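Local atomic coordinates of BPH (Thiobacillus denitrificans, PDB entry 5OVS), a protein that probably hydrolyses peptide bonds as a bacterial proteasome homologue, its subunits assembled into a tetradecameric double ring that encloses an inner cavity. Residues V111-I119 with F184-V192. Sequence-based numbering, arbitrary orientation.
Sequences VLIANPRGI and FVMELSPDV
Pro116 and Leu188 bring the two segments together, their CA atoms 4.7 Å apart, where a type I turn from Asn115 to Gly118 joins strand 111-115 to 118-122 and meets the chain just leaving strand 182-187. The backbone link is Ser189 N to Pro116 O, 3.0 Å and nearly straight at 173°, although the donor stands above the carbonyl plane. Ser189 OG adds a weak bond to that same oxygen, and Pro116 CA makes a CA-H...O contact with Glu187 O.

Further back, Met186 reaches across to the hairpin. With CG between its backbone N and carbonyl carbon (chi1 74°) and a bend at chi3, Met186 sets SD 3.5 Å from Asn115 CA; its side chain crosses that of Pro116 at about a right angle, and CE ends 3.7 Å from Ala114 CB. An alanine in place of Met186 would probably open a gap beside Ala114 and Pro116 and strip the apolar contact from them on this side of the hairpin. At the end of a second type I turn, Ser189 to Val192, Val192 CG1 lies 3.9 Å from Arg117 O. Asn115 OD1 takes Arg117 N at 2.8 Å, an Asx turn within the bend, and the guanidinium pairs with Asp72 and Asp43.

The contact joins a hairpin of one sheet to the end of the outermost strand of the other, consistent with the two-sheet sandwich of proteasome subunits: thioether and methyl packing between the sheets, and one turn carbonyl held mainly by Ser189 N, with a weak second bond from its hydroxyl.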
# COMPACT_ATOMS: atom_id res chain seq x y z
N VAL K 111 -5.33 29.69 18.61
CA VAL K 111 -6.09 30.81 19.16
C VAL K 111 -5.26 32.06 19.37
O VAL K 111 -4.04 32.00 19.51
CB VAL K 111 -6.80 30.46 20.48
CG1 VAL K 111 -7.58 29.18 20.33
CG2 VAL K 111 -5.80 30.39 21.63
N LEU K 112 -5.94 33.20 19.33
CA LEU K 112 -5.36 34.46 19.75
C LEU K 112 -6.08 34.90 21.04
O LEU K 112 -7.28 34.69 21.19
CB LEU K 112 -5.50 35.49 18.64
CG LEU K 112 -4.87 35.06 17.31
CD1 LEU K 112 -5.22 36.05 16.22
CD2 LEU K 112 -3.36 34.94 17.44
N ILE K 113 -5.32 35.46 21.98
CA ILE K 113 -5.83 35.88 23.29
C ILE K 113 -5.45 37.34 23.52
O ILE K 113 -4.28 37.66 23.65
CB ILE K 113 -5.21 35.05 24.41
CG1 ILE K 113 -5.61 33.59 24.23
CG2 ILE K 113 -5.65 35.58 25.79
CD1 ILE K 113 -4.77 32.64 25.04
N ALA K 114 -6.46 38.20 23.56
CA ALA K 114 -6.27 39.62 23.82
C ALA K 114 -6.70 39.94 25.24
O ALA K 114 -7.80 39.60 25.65
CB ALA K 114 -7.08 40.44 22.84
N ASN K 115 -5.83 40.58 26.00
CA ASN K 115 -6.25 41.20 27.27
C ASN K 115 -5.39 42.42 27.60
O ASN K 115 -4.34 42.62 26.99
CB ASN K 115 -6.27 40.18 28.41
CG ASN K 115 -4.88 39.70 28.80
OD1 ASN K 115 -4.07 40.46 29.32
ND2 ASN K 115 -4.63 38.42 28.59
N PRO K 116 -5.85 43.26 28.55
CA PRO K 116 -5.09 44.47 28.83
C PRO K 116 -3.58 44.27 29.00
O PRO K 116 -2.81 45.18 28.69
CB PRO K 116 -5.74 44.99 30.11
CG PRO K 116 -7.16 44.56 30.00
CD PRO K 116 -7.10 43.21 29.33
N ARG K 117 -3.14 43.10 29.47
CA ARG K 117 -1.72 42.91 29.74
C ARG K 117 -0.90 42.39 28.56
O ARG K 117 0.29 42.15 28.70
CB ARG K 117 -1.53 42.10 31.02
CG ARG K 117 -1.94 42.93 32.25
CD ARG K 117 -2.46 42.15 33.45
NE ARG K 117 -3.52 41.17 33.19
CZ ARG K 117 -4.79 41.46 32.88
NH1 ARG K 117 -5.19 42.72 32.75
NH2 ARG K 117 -5.65 40.47 32.68
N GLY K 118 -1.51 42.22 27.39
CA GLY K 118 -0.75 41.90 26.18
C GLY K 118 -1.57 41.14 25.15
O GLY K 118 -2.71 40.78 25.40
N ILE K 119 -0.96 40.88 24.00
CA ILE K 119 -1.57 40.03 22.99
C ILE K 119 -0.76 38.75 22.79
O ILE K 119 0.47 38.77 22.72
CB ILE K 119 -1.77 40.78 21.67
CG1 ILE K 119 -0.45 41.37 21.15
CG2 ILE K 119 -2.79 41.89 21.86
CD1 ILE K 119 -0.49 41.66 19.67
N PHE K 184 -13.22 43.49 18.86
CA PHE K 184 -13.26 44.12 20.16
C PHE K 184 -11.99 44.92 20.34
O PHE K 184 -10.96 44.58 19.75
CB PHE K 184 -13.36 43.06 21.27
CG PHE K 184 -14.64 42.29 21.24
CD1 PHE K 184 -14.80 41.22 20.38
CD2 PHE K 184 -15.70 42.63 22.08
CE1 PHE K 184 -15.99 40.50 20.35
CE2 PHE K 184 -16.88 41.90 22.07
CZ PHE K 184 -17.03 40.84 21.20
N VAL K 185 -12.06 45.97 21.14
CA VAL K 185 -10.91 46.80 21.44
C VAL K 185 -10.86 47.09 22.94
O VAL K 185 -11.90 47.19 23.60
CB VAL K 185 -10.92 48.11 20.60
CG1 VAL K 185 -12.03 49.05 21.05
CG2 VAL K 185 -9.57 48.81 20.65
N MET K 186 -9.64 47.20 23.47
CA MET K 186 -9.44 47.52 24.88
C MET K 186 -8.16 48.30 25.08
O MET K 186 -7.31 48.37 24.18
CB MET K 186 -9.40 46.23 25.71
CG MET K 186 -8.12 45.43 25.55
SD MET K 186 -8.33 43.66 25.82
CE MET K 186 -9.08 43.23 24.25
N GLU K 187 -8.01 48.86 26.27
CA GLU K 187 -6.85 49.66 26.60
C GLU K 187 -5.69 48.76 27.06
O GLU K 187 -5.91 47.77 27.77
CB GLU K 187 -7.19 50.69 27.70
CG GLU K 187 -8.43 51.55 27.43
CD GLU K 187 -8.38 52.27 26.08
OE1 GLU K 187 -8.04 53.48 26.06
OE2 GLU K 187 -8.69 51.64 25.05
N LEU K 188 -4.48 49.08 26.62
CA LEU K 188 -3.27 48.45 27.13
C LEU K 188 -3.11 48.93 28.56
O LEU K 188 -3.17 50.13 28.83
CB LEU K 188 -2.08 48.89 26.30
CG LEU K 188 -0.70 48.36 26.67
CD1 LEU K 188 -0.60 46.88 26.33
CD2 LEU K 188 0.39 49.14 25.94
N SER K 189 -2.91 48.02 29.50
CA SER K 189 -2.87 48.41 30.90
C SER K 189 -1.57 49.16 31.16
O SER K 189 -0.58 48.95 30.47
CB SER K 189 -3.05 47.20 31.82
OG SER K 189 -1.94 46.34 31.74
N PRO K 190 -1.58 50.05 32.16
CA PRO K 190 -0.41 50.89 32.41
C PRO K 190 0.77 50.20 33.08
O PRO K 190 1.77 50.84 33.35
CB PRO K 190 -0.96 51.99 33.32
CG PRO K 190 -2.12 51.37 34.02
CD PRO K 190 -2.71 50.39 33.05
N ASP K 191 0.66 48.90 33.36
CA ASP K 191 1.73 48.18 34.03
C ASP K 191 2.61 47.41 33.04
O ASP K 191 3.55 46.74 33.46
CB ASP K 191 1.12 47.25 35.08
CG ASP K 191 0.21 48.01 36.06
OD1 ASP K 191 0.59 49.10 36.54
OD2 ASP K 191 -0.91 47.52 36.35
N VAL K 192 2.30 47.51 31.75
CA VAL K 192 3.10 46.90 30.67
C VAL K 192 3.43 47.94 29.57
O VAL K 192 3.27 49.15 29.74
CB VAL K 192 2.40 45.65 30.04
CG1 VAL K 192 1.92 44.68 31.12
CG2 VAL K 192 1.23 46.06 29.14